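Local coordinates for meso-diaminopimelate dehydrogenase (Clostridium tetani, PDB 3WGZ), which probably catalyses the reversible NADP-dependent oxidative deamination of meso-diaminopimelate, and is held here as an engineered variant with D-leucine bound, at residues K141-T146 and Q188-T193; H145-K150 and F252-G257; G151-H156 and Q171-I176; G165-I170 and Y202-E207. The protein carries 6 engineered substitutions. All coordinates share one frame; numbering follows the deposited sequence.

Contact 1: residues K141-T146 and Q188-T193; sequences KGKTHT and QCDFTT
Phe191 turns the edge of its phenyl ring to the face of the His145 imidazole, a T-shaped (edge-to-face) pair with centroids 5.2 Å apart and planes at 63°. Phe191 CD2 sits over the middle of the imidazole, 4.0 Å from His145 CE1. At the rim of the same ring, near its plane, the backbone carbonyl of Cys189 approaches, with Cys189 O 3.2 Å from His145 NE2. One histidine ring therefore meets the loop on a face and at an edge.

In fold terms, strand 142-147 is an outer strand of the three-stranded antiparallel sheet of the C-terminal domain, bonded on one side to strand 249-258. The loop 188-193 follows helix 177-184 and runs roughly alongside the strand, over the side that carries Lys143 and His145. Ala183 of that helix also packs on His145, and Lys182 on Phe191.

The charged contact lies nearer the surface. Lys143 bends at chi2 (-79°) and then runs out extended, crossing the Asp190 side chain at about a right angle. Its NZ forms a salt bridge and hydrogen bond with Asp190 OD2 at 3.2 Å, arriving on the syn side and 23° out of the carboxylate plane.

A third kind of contact involves the Gln188 amide. The chain extends beyond CG and lays NE2 against the backbone, 3.2 Å from Gly142 CA, while the same nitrogen makes a weak hydrogen bond to Ser256 O on the neighbouring strand.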
loop_
_atom_site.group_PDB
_atom_site.type_symbol
_atom_site.label_atom_id
_atom_site.label_comp_id
_atom_site.label_asym_id
_atom_site.label_seq_id
_atom_site.Cartn_x
_atom_site.Cartn_y
_atom_site.Cartn_z
ATOM N N LYS B 141 -13.801 0.197 11.198
ATOM C CA LYS B 141 -14.847 1.190 11.380
ATOM C C LYS B 141 -14.442 2.457 10.636
ATOM O O LYS B 141 -13.626 3.237 11.114
ATOM C CB LYS B 141 -15.044 1.510 12.864
ATOM C CG LYS B 141 -15.600 0.366 13.683
ATOM C CD LYS B 141 -17.040 0.105 13.324
ATOM C CE LYS B 141 -17.563 -1.114 14.057
ATOM N NZ LYS B 141 -16.885 -2.357 13.598
ATOM N N GLY B 142 -15.013 2.646 9.454
ATOM C CA GLY B 142 -14.702 3.817 8.659
ATOM C C GLY B 142 -15.253 3.713 7.249
ATOM O O GLY B 142 -15.990 2.769 6.928
ATOM N N LYS B 143 -14.894 4.686 6.412
ATOM C CA LYS B 143 -15.336 4.737 5.027
ATOM C C LYS B 143 -14.147 4.603 4.084
ATOM O O LYS B 143 -13.023 4.958 4.427
ATOM C CB LYS B 143 -16.005 6.079 4.720
ATOM C CG LYS B 143 -17.101 6.516 5.656
ATOM C CD LYS B 143 -18.407 5.814 5.376
ATOM C CE LYS B 143 -19.519 6.434 6.217
ATOM N NZ LYS B 143 -20.742 5.595 6.214
ATOM N N THR B 144 -14.415 4.110 2.883
ATOM C CA THR B 144 -13.398 3.955 1.858
ATOM C C THR B 144 -13.835 4.760 0.650
ATOM O O THR B 144 -14.914 4.532 0.103
ATOM C CB THR B 144 -13.238 2.492 1.411
ATOM O OG1 THR B 144 -12.643 1.731 2.467
ATOM C CG2 THR B 144 -12.366 2.410 0.160
ATOM N N HIS B 145 -12.997 5.699 0.238
ATOM C CA HIS B 145 -13.302 6.529 -0.910
ATOM C C HIS B 145 -12.243 6.380 -1.984
ATOM O O HIS B 145 -11.059 6.583 -1.733
ATOM C CB HIS B 145 -13.403 7.993 -0.481
ATOM C CG HIS B 145 -14.423 8.231 0.585
ATOM N ND1 HIS B 145 -15.758 7.926 0.415
ATOM C CD2 HIS B 145 -14.307 8.727 1.839
ATOM C CE1 HIS B 145 -16.419 8.224 1.517
ATOM N NE2 HIS B 145 -15.563 8.712 2.398
ATOM N N THR B 146 -12.686 6.019 -3.181
ATOM C CA THR B 146 -11.794 5.863 -4.310
ATOM C C THR B 146 -12.092 6.950 -5.343
ATOM O O THR B 146 -13.228 7.078 -5.798
ATOM C CB THR B 146 -11.988 4.500 -4.981
ATOM O OG1 THR B 146 -11.695 3.459 -4.043
ATOM C CG2 THR B 146 -11.069 4.363 -6.181
ATOM N N GLN B 188 -15.829 11.734 8.948
ATOM C CA GLN B 188 -16.459 10.680 8.169
ATOM C C GLN B 188 -17.746 11.184 7.530
ATOM O O GLN B 188 -18.508 11.939 8.139
ATOM C CB GLN B 188 -16.741 9.464 9.063
ATOM C CG GLN B 188 -15.493 8.907 9.768
ATOM C CD GLN B 188 -15.767 7.629 10.561
ATOM O OE1 GLN B 188 -16.602 7.609 11.468
ATOM N NE2 GLN B 188 -15.057 6.557 10.220
ATOM N N CYS B 189 -17.972 10.765 6.291
ATOM C CA CYS B 189 -19.152 11.170 5.545
ATOM C C CYS B 189 -19.187 10.444 4.206
ATOM O O CYS B 189 -18.183 9.901 3.750
ATOM C CB CYS B 189 -19.111 12.670 5.287
ATOM S SG CYS B 189 -17.696 13.131 4.283
ATOM N N ASP B 190 -20.356 10.445 3.581
ATOM C CA ASP B 190 -20.530 9.811 2.290
ATOM C C ASP B 190 -20.626 10.892 1.238
ATOM O O ASP B 190 -21.129 11.985 1.497
ATOM C CB ASP B 190 -21.790 8.954 2.291
ATOM C CG ASP B 190 -21.625 7.701 3.114
ATOM O OD1 ASP B 190 -20.872 6.807 2.671
ATOM O OD2 ASP B 190 -22.233 7.619 4.203
ATOM N N PHE B 191 -20.136 10.593 0.044
ATOM C CA PHE B 191 -20.168 11.577 -1.021
ATOM C C PHE B 191 -21.151 11.253 -2.124
ATOM O O PHE B 191 -21.322 10.096 -2.511
ATOM C CB PHE B 191 -18.771 11.745 -1.610
ATOM C CG PHE B 191 -17.824 12.460 -0.705
ATOM C CD1 PHE B 191 -18.053 13.781 -0.354
ATOM C CD2 PHE B 191 -16.717 11.809 -0.181
ATOM C CE1 PHE B 191 -17.190 14.447 0.507
ATOM C CE2 PHE B 191 -15.847 12.465 0.681
ATOM C CZ PHE B 191 -16.084 13.788 1.026
ATOM N N THR B 192 -21.809 12.296 -2.608
ATOM C CA THR B 192 -22.758 12.179 -3.699
ATOM C C THR B 192 -21.890 12.086 -4.946
ATOM O O THR B 192 -20.713 12.442 -4.913
ATOM C CB THR B 192 -23.624 13.440 -3.806
ATOM O OG1 THR B 192 -22.788 14.567 -4.119
ATOM C CG2 THR B 192 -24.345 13.701 -2.484
ATOM N N THR B 193 -22.458 11.607 -6.045
ATOM C CA THR B 193 -21.690 11.505 -7.281
ATOM C C THR B 193 -21.125 12.875 -7.638
ATOM O O THR B 193 -19.931 13.023 -7.914
ATOM C CB THR B 193 -22.572 11.027 -8.451
ATOM O OG1 THR B 193 -22.962 9.664 -8.238
ATOM C CG2 THR B 193 -21.821 11.136 -9.752
#

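Contact 2: residues H145-K150 and F252-G257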
loop_
_atom_site.group_PDB
_atom_site.type_symbol
_atom_site.label_atom_id
_atom_site.label_comp_id
_atom_site.label_asym_id
_atom_site.label_seq_id
_atom_site.Cartn_x
_atom_site.Cartn_y
_atom_site.Cartn_z
ATOM N N HIS B 145 -12.997 5.699 0.238
ATOM C CA HIS B 145 -13.302 6.529 -0.910
ATOM C C HIS B 145 -12.243 6.380 -1.984
ATOM O O HIS B 145 -11.059 6.583 -1.733
ATOM C CB HIS B 145 -13.403 7.993 -0.481
ATOM C CG HIS B 145 -14.423 8.231 0.585
ATOM N ND1 HIS B 145 -15.758 7.926 0.415
ATOM C CD2 HIS B 145 -14.307 8.727 1.839
ATOM C CE1 HIS B 145 -16.419 8.224 1.517
ATOM N NE2 HIS B 145 -15.563 8.712 2.398
ATOM N N THR B 146 -12.686 6.019 -3.181
ATOM C CA THR B 146 -11.794 5.863 -4.310
ATOM C C THR B 146 -12.092 6.950 -5.343
ATOM O O THR B 146 -13.228 7.078 -5.798
ATOM C CB THR B 146 -11.988 4.500 -4.981
ATOM O OG1 THR B 146 -11.695 3.459 -4.043
ATOM C CG2 THR B 146 -11.069 4.363 -6.181
ATOM N N PHE B 147 -11.087 7.745 -5.696
ATOM C CA PHE B 147 -11.276 8.779 -6.713
ATOM C C PHE B 147 -10.382 8.389 -7.879
ATOM O O PHE B 147 -9.304 7.822 -7.679
ATOM C CB PHE B 147 -10.842 10.177 -6.225
ATOM C CG PHE B 147 -11.580 10.674 -5.007
ATOM C CD1 PHE B 147 -11.317 10.141 -3.749
ATOM C CD2 PHE B 147 -12.511 11.698 -5.116
ATOM C CE1 PHE B 147 -11.970 10.624 -2.619
ATOM C CE2 PHE B 147 -13.170 12.189 -3.993
ATOM C CZ PHE B 147 -12.897 11.648 -2.739
ATOM N N TRP B 148 -10.813 8.690 -9.094
ATOM C CA TRP B 148 -10.006 8.369 -10.258
ATOM C C TRP B 148 -9.432 9.653 -10.844
ATOM O O TRP B 148 -10.097 10.363 -11.592
ATOM C CB TRP B 148 -10.848 7.583 -11.257
ATOM C CG TRP B 148 -11.115 6.209 -10.717
ATOM C CD1 TRP B 148 -10.281 5.124 -10.784
ATOM C CD2 TRP B 148 -12.234 5.800 -9.918
ATOM N NE1 TRP B 148 -10.810 4.070 -10.075
ATOM C CE2 TRP B 148 -12.009 4.456 -9.535
ATOM C CE3 TRP B 148 -13.405 6.439 -9.486
ATOM C CZ2 TRP B 148 -12.915 3.738 -8.738
ATOM C CZ3 TRP B 148 -14.305 5.724 -8.693
ATOM C CH2 TRP B 148 -14.053 4.385 -8.330
ATOM N N GLY B 149 -8.192 9.941 -10.423
ATOM C CA GLY B 149 -7.437 11.130 -10.814
ATOM C C GLY B 149 -7.679 11.544 -12.237
ATOM O O GLY B 149 -8.268 10.770 -12.995
ATOM N N LYS B 150 -7.217 12.737 -12.611
ATOM C CA LYS B 150 -7.440 13.232 -13.965
ATOM C C LYS B 150 -7.097 12.209 -15.033
ATOM O O LYS B 150 -5.950 11.796 -15.168
ATOM C CB LYS B 150 -6.660 14.524 -14.219
ATOM C CG LYS B 150 -6.904 15.104 -15.612
ATOM C CD LYS B 150 -6.368 16.520 -15.735
ATOM C CE LYS B 150 -6.569 17.050 -17.144
ATOM N NZ LYS B 150 -6.130 18.468 -17.270
ATOM N N PHE B 252 -7.009 8.274 -6.257
ATOM C CA PHE B 252 -6.764 8.182 -4.828
ATOM C C PHE B 252 -7.637 7.116 -4.169
ATOM O O PHE B 252 -8.787 6.895 -4.563
ATOM C CB PHE B 252 -7.084 9.511 -4.118
ATOM C CG PHE B 252 -6.433 10.722 -4.732
ATOM C CD1 PHE B 252 -6.845 11.201 -5.967
ATOM C CD2 PHE B 252 -5.408 11.378 -4.070
ATOM C CE1 PHE B 252 -6.247 12.317 -6.536
ATOM C CE2 PHE B 252 -4.796 12.494 -4.630
ATOM C CZ PHE B 252 -5.213 12.966 -5.862
ATOM N N VAL B 253 -7.075 6.463 -3.163
ATOM C CA VAL B 253 -7.819 5.508 -2.374
ATOM C C VAL B 253 -7.591 6.005 -0.957
ATOM O O VAL B 253 -6.452 6.095 -0.483
ATOM C CB VAL B 253 -7.316 4.082 -2.511
ATOM C CG1 VAL B 253 -8.042 3.202 -1.497
ATOM C CG2 VAL B 253 -7.578 3.571 -3.929
ATOM N N ILE B 254 -8.685 6.351 -0.292
ATOM C CA ILE B 254 -8.611 6.887 1.050
ATOM C C ILE B 254 -9.507 6.167 2.041
ATOM O O ILE B 254 -10.687 5.916 1.769
ATOM C CB ILE B 254 -8.984 8.380 1.032
ATOM C CG1 ILE B 254 -7.964 9.152 0.179
ATOM C CG2 ILE B 254 -9.065 8.914 2.448
ATOM C CD1 ILE B 254 -8.339 10.598 -0.073
ATOM N N ARG B 255 -8.936 5.829 3.192
ATOM C CA ARG B 255 -9.687 5.168 4.240
ATOM C C ARG B 255 -9.733 6.146 5.392
ATOM O O ARG B 255 -8.710 6.438 6.013
ATOM C CB ARG B 255 -9.007 3.867 4.693
ATOM C CG ARG B 255 -9.792 3.089 5.753
ATOM C CD ARG B 255 -11.155 2.615 5.209
ATOM N NE ARG B 255 -11.923 1.882 6.214
ATOM C CZ ARG B 255 -13.128 1.342 6.022
ATOM N NH1 ARG B 255 -13.733 1.436 4.848
ATOM N NH2 ARG B 255 -13.735 0.718 7.021
ATOM N N SER B 256 -10.925 6.667 5.646
ATOM C CA SER B 256 -11.140 7.615 6.721
ATOM C C SER B 256 -11.843 6.808 7.797
ATOM O O SER B 256 -12.920 6.254 7.573
ATOM C CB SER B 256 -12.026 8.772 6.241
ATOM O OG SER B 256 -12.155 9.778 7.230
ATOM N N GLY B 257 -11.223 6.717 8.961
ATOM C CA GLY B 257 -11.829 5.941 10.012
ATOM C C GLY B 257 -11.515 6.467 11.382
ATOM O O GLY B 257 -10.780 7.439 11.553
#
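His145 and Phe147 pair with Ile254 and Phe252 in an antiparallel beta ladder, the junction between strands 142-147 and 249-258 of the three-stranded sheet. The segment axes run 4.6 Å apart, at 167° to each other. Both pairs are hydrogen-bonded, and Thr146 faces Val253 as the non-hydrogen-bonded pair between them. The His145 N bond to Ile254 O, 2.8 Å, is nearly straight at 172° and lies in the carbonyl plane. In the last rung Phe252 N reaches Phe147 O at 2.7 Å from a position tilted 34° off that carbonyl's plane.

The better-packed face is that of Phe147, Phe252 and Ile254. Phe147 CB rests 4.1 Å from Phe252 CD1, and Phe147 CE1 is 4.4 Å from Ile254 CD1. Leu180 of helix 177-184 touches both phenylalanines. On the other face Thr146 and Val253 stand side by side, pointing the same way, both touched by Phe128 of helix 123-138.

Past Phe147 the pairing stops, and this is the loose side of the contact. Trp148 is exposed and points away from 252-257, with NE1 hydrogen-bonded to Asp124 and its backbone N to His197; Lys150 is exposed too. What the indole does meet is its own segment: Thr146 CG2 lies 3.2 Å above the Trp148 ring plane, displaced toward the rim.

Contact 3: residues G151-H156 and Q171-I176. Engineered in segment 151-156: Leu154 (natural residue Gln). Engineered in segment 171-176: Ile173 (natural residue Thr). With DLE (D-leucine), chain C.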
loop_
_atom_site.group_PDB
_atom_site.type_symbol
_atom_site.label_atom_id
_atom_site.label_comp_id
_atom_site.label_asym_id
_atom_site.label_seq_id
_atom_site.Cartn_x
_atom_site.Cartn_y
_atom_site.Cartn_z
ATOM N N GLY B 151 -8.112 11.807 -15.789
ATOM C CA GLY B 151 -7.927 10.820 -16.837
ATOM C C GLY B 151 -9.084 10.837 -17.815
ATOM O O GLY B 151 -10.204 11.232 -17.479
ATOM N N VAL B 152 -8.818 10.389 -19.035
ATOM C CA VAL B 152 -9.826 10.378 -20.072
ATOM C C VAL B 152 -10.786 9.194 -20.009
ATOM O O VAL B 152 -10.475 8.138 -19.450
ATOM C CB VAL B 152 -9.160 10.385 -21.456
ATOM C CG1 VAL B 152 -10.206 10.455 -22.538
ATOM C CG2 VAL B 152 -8.180 11.544 -21.551
ATOM N N SER B 153 -11.973 9.404 -20.569
ATOM C CA SER B 153 -12.991 8.364 -20.658
ATOM C C SER B 153 -13.281 8.260 -22.141
ATOM O O SER B 153 -13.887 9.159 -22.723
ATOM C CB SER B 153 -14.274 8.750 -19.918
ATOM O OG SER B 153 -14.025 8.934 -18.539
ATOM N N LEU B 154 -12.812 7.181 -22.755
ATOM C CA LEU B 154 -13.021 6.965 -24.179
ATOM C C LEU B 154 -14.501 7.154 -24.500
ATOM O O LEU B 154 -14.859 7.864 -25.445
ATOM C CB LEU B 154 -12.570 5.552 -24.575
ATOM C CG LEU B 154 -11.089 5.154 -24.426
ATOM C CD1 LEU B 154 -10.651 5.227 -22.968
ATOM C CD2 LEU B 154 -10.893 3.734 -24.950
ATOM N N GLY B 155 -15.354 6.528 -23.693
ATOM C CA GLY B 155 -16.786 6.622 -23.902
ATOM C C GLY B 155 -17.295 8.046 -23.953
ATOM O O GLY B 155 -17.948 8.437 -24.920
ATOM N N HIS B 156 -17.002 8.824 -22.915
ATOM C CA HIS B 156 -17.449 10.209 -22.874
ATOM C C HIS B 156 -16.924 11.033 -24.041
ATOM O O HIS B 156 -17.554 12.004 -24.449
ATOM C CB HIS B 156 -17.044 10.862 -21.556
ATOM C CG HIS B 156 -17.830 10.377 -20.381
ATOM N ND1 HIS B 156 -17.650 9.127 -19.828
ATOM C CD2 HIS B 156 -18.823 10.963 -19.672
ATOM C CE1 HIS B 156 -18.496 8.967 -18.826
ATOM N NE2 HIS B 156 -19.219 10.066 -18.710
ATOM N N GLN B 171 -12.665 14.321 -23.241
ATOM C CA GLN B 171 -13.208 14.504 -21.905
ATOM C C GLN B 171 -12.288 13.979 -20.818
ATOM O O GLN B 171 -11.588 12.984 -21.012
ATOM C CB GLN B 171 -14.565 13.805 -21.790
ATOM C CG GLN B 171 -15.175 13.866 -20.399
ATOM C CD GLN B 171 -14.876 12.640 -19.528
ATOM O OE1 GLN B 171 -13.861 11.966 -19.689
ATOM N NE2 GLN B 171 -15.775 12.362 -18.583
ATOM N N TYR B 172 -12.313 14.642 -19.668
ATOM C CA TYR B 172 -11.515 14.227 -18.530
ATOM C C TYR B 172 -12.441 14.113 -17.339
ATOM O O TYR B 172 -13.435 14.831 -17.250
ATOM C CB TYR B 172 -10.449 15.266 -18.189
ATOM C CG TYR B 172 -9.332 15.391 -19.191
ATOM C CD1 TYR B 172 -8.304 14.447 -19.240
ATOM C CD2 TYR B 172 -9.293 16.461 -20.088
ATOM C CE1 TYR B 172 -7.264 14.572 -20.153
ATOM C CE2 TYR B 172 -8.258 16.592 -21.004
ATOM C CZ TYR B 172 -7.250 15.648 -21.032
ATOM O OH TYR B 172 -6.233 15.776 -21.945
ATOM N N ILE B 173 -12.119 13.189 -16.442
ATOM C CA ILE B 173 -12.867 13.017 -15.216
ATOM C C ILE B 173 -11.826 13.446 -14.189
ATOM O O ILE B 173 -10.676 13.013 -14.257
ATOM C CB ILE B 173 -13.283 11.548 -14.983
ATOM C CG1 ILE B 173 -14.291 11.122 -16.057
ATOM C CG2 ILE B 173 -13.914 11.404 -13.599
ATOM C CD1 ILE B 173 -14.804 9.694 -15.928
ATOM N N ILE B 174 -12.210 14.305 -13.257
ATOM C CA ILE B 174 -11.260 14.783 -12.270
ATOM C C ILE B 174 -11.825 14.815 -10.858
ATOM O O ILE B 174 -12.930 15.310 -10.627
ATOM C CB ILE B 174 -10.782 16.218 -12.610
ATOM C CG1 ILE B 174 -10.405 16.309 -14.096
ATOM C CG2 ILE B 174 -9.609 16.612 -11.702
ATOM C CD1 ILE B 174 -10.140 17.731 -14.586
ATOM N N PRO B 175 -11.067 14.284 -9.891
ATOM C CA PRO B 175 -11.544 14.292 -8.506
ATOM C C PRO B 175 -11.653 15.744 -8.052
ATOM O O PRO B 175 -10.809 16.573 -8.402
ATOM C CB PRO B 175 -10.446 13.532 -7.758
ATOM C CG PRO B 175 -9.943 12.554 -8.803
ATOM C CD PRO B 175 -9.860 13.448 -10.034
ATOM N N ILE B 176 -12.692 16.057 -7.289
ATOM C CA ILE B 176 -12.875 17.413 -6.806
ATOM C C ILE B 176 -12.045 17.606 -5.543
ATOM O O ILE B 176 -12.204 16.876 -4.563
ATOM C CB ILE B 176 -14.349 17.679 -6.523
ATOM C CG1 ILE B 176 -15.144 17.508 -7.819
ATOM C CG2 ILE B 176 -14.530 19.076 -5.956
ATOM C CD1 ILE B 176 -16.651 17.480 -7.640
HETATM N N DLE C . -14.628 3.191 -19.315
HETATM C CA DLE C . -15.080 3.462 -20.688
HETATM C CB DLE C . -14.004 3.085 -21.708
HETATM C CG DLE C . -13.674 1.596 -21.586
HETATM C CD1 DLE C . -14.917 0.766 -21.918
HETATM C CD2 DLE C . -12.554 1.241 -22.565
HETATM C C DLE C . -15.421 4.947 -20.830
HETATM O O DLE C . -14.611 5.766 -20.344
HETATM O OXT DLE C . -16.494 5.230 -21.403
#
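Gln171 and His156 meet nearly flat to flat: the NE2 end of the Gln171 amide lies over one face of the His156 ring, offset toward its rim, with the two planes only 16° apart. Gln171 NE2 is 3.4 Å from His156 CG. The amide's other end turns to Ser153, whose backbone N makes a weak, bent hydrogen bond to Gln171 OE1 (3.3 Å, 121°). A sharp bend at chi2 (-95°) lets the glutamine address both residues at once.

Alongside, Val152 CG2 packs 3.5 Å from Tyr172 CE1. Two backbone bonds link Gly151 and Ile173, an engineered residue: Ile173 N to Gly151 O at 2.9 Å, and the longer Gly151 N to Ile173 O at 3.2 Å. They join the short, weakly bonded strand 151-152, outermost in the mixed four-stranded sheet, to strand 166-175.

Farther out, Tyr224 and Phe225 set their rings edge-to-face with His156, and Tyr172 OH is bonded to His244. Ser153 is the N-cap residue of helix 154-161, whose first turn lies beside the D-leucine carboxylate. The bond from Gly155 N to the ligand's OXT is weak and doubtful. The side chain of Leu154, also engineered, reaches D-leucine with Leu154 CD2 3.8 Å from the ligand's CD2.

Backbone N-H groups at a helix start would be expected to draw a carboxylate electrostatically, which is consistent with this turn receiving the acid end of the bound amino acid.

Contact 4: residues G165-I170 and Y202-E207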
loop_
_atom_site.group_PDB
_atom_site.type_symbol
_atom_site.label_atom_id
_atom_site.label_comp_id
_atom_site.label_asym_id
_atom_site.label_seq_id
_atom_site.Cartn_x
_atom_site.Cartn_y
_atom_site.Cartn_z
ATOM N N GLY B 165 -22.340 20.214 -34.176
ATOM C CA GLY B 165 -21.402 21.323 -34.181
ATOM C C GLY B 165 -20.035 21.011 -33.593
ATOM O O GLY B 165 -19.175 21.892 -33.524
ATOM N N VAL B 166 -19.825 19.769 -33.165
ATOM C CA VAL B 166 -18.541 19.373 -32.596
ATOM C C VAL B 166 -17.664 18.656 -33.619
ATOM O O VAL B 166 -17.993 17.558 -34.060
ATOM C CB VAL B 166 -18.717 18.431 -31.392
ATOM C CG1 VAL B 166 -17.341 17.978 -30.886
ATOM C CG2 VAL B 166 -19.491 19.137 -30.281
ATOM N N LYS B 167 -16.548 19.282 -33.983
ATOM C CA LYS B 167 -15.607 18.708 -34.941
ATOM C C LYS B 167 -14.858 17.548 -34.298
ATOM O O LYS B 167 -14.793 16.441 -34.839
ATOM C CB LYS B 167 -14.582 19.754 -35.367
ATOM C CG LYS B 167 -15.166 20.979 -36.017
ATOM C CD LYS B 167 -14.774 21.066 -37.479
ATOM C CE LYS B 167 -13.278 21.251 -37.646
ATOM N NZ LYS B 167 -12.931 21.429 -39.083
ATOM N N ASN B 168 -14.278 17.829 -33.139
ATOM C CA ASN B 168 -13.520 16.838 -32.399
ATOM C C ASN B 168 -13.481 17.283 -30.942
ATOM O O ASN B 168 -13.789 18.440 -30.634
ATOM C CB ASN B 168 -12.108 16.740 -32.975
ATOM C CG ASN B 168 -11.390 15.479 -32.549
ATOM O OD1 ASN B 168 -12.017 14.517 -32.110
ATOM N ND2 ASN B 168 -10.069 15.468 -32.695
ATOM N N GLY B 169 -13.113 16.371 -30.044
ATOM C CA GLY B 169 -13.064 16.722 -28.639
ATOM C C GLY B 169 -12.611 15.610 -27.715
ATOM O O GLY B 169 -12.447 14.459 -28.127
ATOM N N ILE B 170 -12.417 15.961 -26.449
ATOM C CA ILE B 170 -11.969 15.002 -25.455
ATOM C C ILE B 170 -12.555 15.337 -24.088
ATOM O O ILE B 170 -12.907 16.493 -23.807
ATOM C CB ILE B 170 -10.427 14.999 -25.367
ATOM C CG1 ILE B 170 -9.948 13.869 -24.455
ATOM C CG2 ILE B 170 -9.942 16.345 -24.854
ATOM C CD1 ILE B 170 -8.429 13.700 -24.420
ATOM N N TYR B 202 -12.792 19.470 -23.629
ATOM C CA TYR B 202 -12.122 20.423 -24.488
ATOM C C TYR B 202 -12.672 20.099 -25.862
ATOM O O TYR B 202 -12.420 19.025 -26.411
ATOM C CB TYR B 202 -10.606 20.232 -24.436
ATOM C CG TYR B 202 -10.026 20.597 -23.089
ATOM C CD1 TYR B 202 -10.035 19.689 -22.030
ATOM C CD2 TYR B 202 -9.499 21.868 -22.866
ATOM C CE1 TYR B 202 -9.528 20.041 -20.776
ATOM C CE2 TYR B 202 -8.994 22.234 -21.618
ATOM C CZ TYR B 202 -9.012 21.321 -20.580
ATOM O OH TYR B 202 -8.525 21.700 -19.351
ATOM N N VAL B 203 -13.444 21.030 -26.407
ATOM C CA VAL B 203 -14.082 20.822 -27.691
ATOM C C VAL B 203 -13.604 21.734 -28.807
ATOM O O VAL B 203 -13.326 22.914 -28.600
ATOM C CB VAL B 203 -15.610 20.986 -27.559
ATOM C CG1 VAL B 203 -16.290 20.709 -28.889
ATOM C CG2 VAL B 203 -16.138 20.052 -26.476
ATOM N N VAL B 204 -13.496 21.152 -29.992
ATOM C CA VAL B 204 -13.110 21.882 -31.186
ATOM C C VAL B 204 -14.422 22.022 -31.943
ATOM O O VAL B 204 -14.965 21.042 -32.451
ATOM C CB VAL B 204 -12.095 21.089 -32.036
ATOM C CG1 VAL B 204 -11.731 21.883 -33.292
ATOM C CG2 VAL B 204 -10.852 20.797 -31.213
ATOM N N PRO B 205 -14.968 23.240 -31.995
ATOM C CA PRO B 205 -16.232 23.479 -32.696
ATOM C C PRO B 205 -16.053 23.621 -34.201
ATOM O O PRO B 205 -14.953 23.900 -34.680
ATOM C CB PRO B 205 -16.723 24.773 -32.065
ATOM C CG PRO B 205 -15.433 25.531 -31.882
ATOM C CD PRO B 205 -14.492 24.467 -31.329
ATOM N N GLU B 206 -17.137 23.422 -34.943
ATOM C CA GLU B 206 -17.108 23.571 -36.392
ATOM C C GLU B 206 -17.168 25.071 -36.638
ATOM O O GLU B 206 -17.384 25.848 -35.709
ATOM C CB GLU B 206 -18.324 22.896 -37.022
ATOM C CG GLU B 206 -18.569 21.495 -36.507
ATOM C CD GLU B 206 -18.504 20.441 -37.595
ATOM O OE1 GLU B 206 -17.449 20.320 -38.259
ATOM O OE2 GLU B 206 -19.516 19.726 -37.780
ATOM N N GLU B 207 -16.964 25.492 -37.877
ATOM C CA GLU B 207 -17.027 26.915 -38.157
ATOM C C GLU B 207 -18.483 27.307 -37.966
ATOM O O GLU B 207 -19.367 26.788 -38.652
ATOM C CB GLU B 207 -16.567 27.204 -39.582
ATOM C CG GLU B 207 -16.242 28.662 -39.809
ATOM C CD GLU B 207 -15.312 28.870 -40.984
ATOM O OE1 GLU B 207 -14.859 30.022 -41.180
ATOM O OE2 GLU B 207 -15.033 27.881 -41.704
#
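Val166 and Val203 each hold CG1 anti to the backbone N (chi1 177° and -178°), which brings the two methyls together at 3.5 Å from Val166 CG1 to Val203 CG1, with the side chains crossing at about a right angle. In Lys167 chi1 (-60°) sets CG against the opposite backbone, 3.2 Å from Pro205 O, and later bends lead the rest of the chain away.

Strands 166-175 and 197-205 are neighbours in the mixed four-stranded sheet. At Lys167 and Asn168 their antiparallel pairing is interrupted by a classic beta bulge, both residues facing Val204. Val204 O accepts from Lys167 N at 2.8 Å and, weakly, from Asn168 N at 3.4 Å. Regular pairing resumes beyond it, with Val204 N to Asn168 O at 2.8 Å, then two bonds between Ile170 and Tyr202. On the other side of the bulge Glu206 N reaches Gly165 O at 2.9 Å.

Ile160 of helix 154-161 touches both Val166 and Val203, and helix 211-219 packs on the same valines through Ile214 and Ile218. Leu240 of helix 237-243 meets Asn168, Ile170 and Val204. The Asn168 side chain leads away to Arg161, which donates NE to its OD1.

The relative placing of the Lys167 and Glu206 side-chain ends is uncertain. The backbone is clearer: the chain turns a corner at Lys167 and Asn168, and there Val204 O is shared by two N-H groups, one of them weakly, so the carbonyl stays bonded where the register shifts.

Contacts 1 and 2 both use strand 142-147 of the three-stranded antiparallel sheet, with centres 9 Å apart. They share His145 and Thr146; the strand meets a loop in contact 1 and strand 249-258 in contact 2. Contacts 3 and 4, with centres 17 Å apart, lie in the mixed four-stranded sheet and share strand 166-175; their segments alternate along the chain, and both fall between the two segments of contact 2. The short link 148-150 leads from strand 142-147 to strand 151-152, and Pro175 packs against Phe147 and Gly149 where contacts 2 and 3 touch. Contacts 1 and 4 are the most distant, about 36 Å between centres. D-leucine lies directly against contact 3.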